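Local coordinates for beta subunit of a putative Aromatic-ring-hydroxylating dioxygenase (PDB 3EBY) that probably serves as the small, non-catalytic beta subunit of an aromatic-ring-hydroxylating dioxygenase, packing against copies of itself in a trimer, at the interface of chains A and B. Coordinates in Å, arbitrary orientation; residue numbers count along the deposited sequence, not the author numbering. Chains: chain A/B, beta subunit of a putative Aromatic-ring-hydroxylating dioxygenase.

The interface of chains A and B. Residues chain A 89, 91, 114, 122; chain B 111-112, 114, 124, 127.
The ring of A:Phe114 takes a methyl of B:Val112 on one face: CG2 sits 3.8 Å above the ring plane, shifted toward the CD1 and CE1 rim. This is a strand-to-strand seam between ring-hydroxylating dioxygenase beta subunits, a family commonly built as α3β3 assemblies; it may be a beta-trimer interface, though the structure alone does not prove it. At the opposite rim, CD2 of A:Phe114 meets CD1 of B:Ile124 at 3.8 Å. The two phenylalanine side chains run at about a right angle, but their rings tilt about 60° to each other and meet through their ends, A:Phe114 CZ to B:Phe114 CZ 3.9 Å. One face of B:Phe114 carries, near its rim, CG1 of B:Val112 from its own chain. B:Val112 divides its methyls between the two phenylalanines because chi1 of 177° sets CG1 opposite the backbone N and CG2 opposite the carbonyl carbon. Beside the rings, CD1 of A:Leu91 reaches the same B:Val112 CG2 at 3.7 Å, while CD2 lies over the backbone of B:Tyr111. An alanine in place of A:Phe114 is likely to open a gap beneath B:Val112 CG2 and B:Ile124 CD1 and leave B:Phe114 CZ without its ring partner. At one end of the patch, CG2 of A:Thr122 packs on B:Ile124 CG2 at 3.8 Å. A water links the backbones by hydrogen bonds, its oxygen 3.1 Å from A:Thr122 N and 2.9 Å from B:Ile124 O.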
loop_
_atom_site.group_PDB
_atom_site.type_symbol
_atom_site.label_atom_id
_atom_site.label_comp_id
_atom_site.label_asym_id
_atom_site.label_seq_id
_atom_site.Cartn_x
_atom_site.Cartn_y
_atom_site.Cartn_z
ATOM N N ARG A 89 -8.331 -7.158 -5.740
ATOM C CA ARG A 89 -8.017 -6.042 -4.898
ATOM C C ARG A 89 -6.586 -5.606 -5.216
ATOM O O ARG A 89 -5.656 -6.389 -5.041
ATOM C CB ARG A 89 -8.093 -6.495 -3.436
ATOM C CG ARG A 89 -7.841 -5.436 -2.441
ATOM C CD ARG A 89 -8.840 -4.360 -2.589
ATOM N NE ARG A 89 -10.201 -4.887 -2.676
ATOM C CZ ARG A 89 -11.220 -4.184 -3.147
ATOM N NH1 ARG A 89 -11.031 -2.960 -3.590
ATOM N NH2 ARG A 89 -12.427 -4.692 -3.153
ATOM N N LEU A 91 -3.409 -3.080 -4.271
ATOM C CA LEU A 91 -2.739 -2.068 -3.505
ATOM C C LEU A 91 -1.555 -1.566 -4.331
ATOM O O LEU A 91 -0.706 -2.347 -4.768
ATOM C CB LEU A 91 -2.289 -2.555 -2.119
ATOM C CG LEU A 91 -3.381 -2.903 -1.078
ATOM C CD1 LEU A 91 -2.682 -3.455 0.163
ATOM C CD2 LEU A 91 -4.211 -1.694 -0.662
ATOM N N PHE A 114 -4.336 -8.810 -5.128
ATOM C CA PHE A 114 -4.855 -9.900 -4.293
ATOM C C PHE A 114 -6.162 -10.411 -4.913
ATOM O O PHE A 114 -6.955 -9.632 -5.460
ATOM C CB PHE A 114 -5.127 -9.394 -2.869
ATOM C CG PHE A 114 -3.942 -8.740 -2.216
ATOM C CD1 PHE A 114 -3.661 -7.395 -2.436
ATOM C CD2 PHE A 114 -3.065 -9.479 -1.445
ATOM C CE1 PHE A 114 -2.551 -6.800 -1.874
ATOM C CE2 PHE A 114 -1.932 -8.881 -0.882
ATOM C CZ PHE A 114 -1.670 -7.559 -1.108
ATOM N N THR A 122 -8.237 -15.300 0.399
ATOM C CA THR A 122 -7.586 -14.250 -0.361
ATOM C C THR A 122 -6.094 -14.578 -0.468
ATOM O O THR A 122 -5.413 -14.780 0.538
ATOM C CB THR A 122 -7.790 -12.882 0.288
ATOM O OG1 THR A 122 -9.187 -12.672 0.497
ATOM C CG2 THR A 122 -7.237 -11.766 -0.601
ATOM N N TYR B 111 -7.914 -1.562 0.958
ATOM C CA TYR B 111 -7.111 -1.983 2.117
ATOM C C TYR B 111 -6.913 -3.498 2.161
ATOM O O TYR B 111 -7.720 -4.275 1.634
ATOM C CB TYR B 111 -7.762 -1.517 3.441
ATOM C CG TYR B 111 -9.016 -2.316 3.809
ATOM C CD1 TYR B 111 -8.922 -3.587 4.377
ATOM C CD2 TYR B 111 -10.285 -1.834 3.498
ATOM C CE1 TYR B 111 -10.072 -4.336 4.650
ATOM C CE2 TYR B 111 -11.447 -2.625 3.722
ATOM C CZ TYR B 111 -11.320 -3.864 4.289
ATOM O OH TYR B 111 -12.436 -4.668 4.479
ATOM N N VAL B 112 -5.836 -3.899 2.821
ATOM C CA VAL B 112 -5.639 -5.287 3.194
ATOM C C VAL B 112 -5.143 -5.305 4.603
ATOM O O VAL B 112 -4.231 -4.548 4.955
ATOM C CB VAL B 112 -4.677 -6.040 2.270
ATOM C CG1 VAL B 112 -4.484 -7.474 2.784
ATOM C CG2 VAL B 112 -5.233 -6.075 0.820
ATOM N N PHE B 114 -3.373 -7.747 7.163
ATOM C CA PHE B 114 -2.540 -8.946 7.317
ATOM C C PHE B 114 -2.486 -9.316 8.805
ATOM O O PHE B 114 -2.459 -8.440 9.679
ATOM C CB PHE B 114 -1.119 -8.672 6.805
ATOM C CG PHE B 114 -1.064 -8.162 5.393
ATOM C CD1 PHE B 114 -1.219 -6.806 5.119
ATOM C CD2 PHE B 114 -0.936 -9.038 4.332
ATOM C CE1 PHE B 114 -1.213 -6.339 3.821
ATOM C CE2 PHE B 114 -0.940 -8.568 3.014
ATOM C CZ PHE B 114 -1.094 -7.234 2.763
ATOM N N ILE B 124 -3.073 -13.207 4.757
ATOM C CA ILE B 124 -4.072 -12.198 4.454
ATOM C C ILE B 124 -5.340 -12.492 5.245
ATOM O O ILE B 124 -5.945 -13.571 5.092
ATOM C CB ILE B 124 -4.438 -12.159 2.954
ATOM C CG1 ILE B 124 -3.191 -11.886 2.090
ATOM C CG2 ILE B 124 -5.503 -11.096 2.752
ATOM C CD1 ILE B 124 -3.231 -12.545 0.724
ATOM N N ALA B 127 -9.278 -8.519 3.055
ATOM C CA ALA B 127 -9.077 -7.538 1.969
ATOM C C ALA B 127 -10.408 -6.930 1.561
ATOM O O ALA B 127 -11.425 -7.641 1.467
ATOM C CB ALA B 127 -8.395 -8.214 0.729
HETATM O O HOH W 1 -7.330 -15.380 3.370
#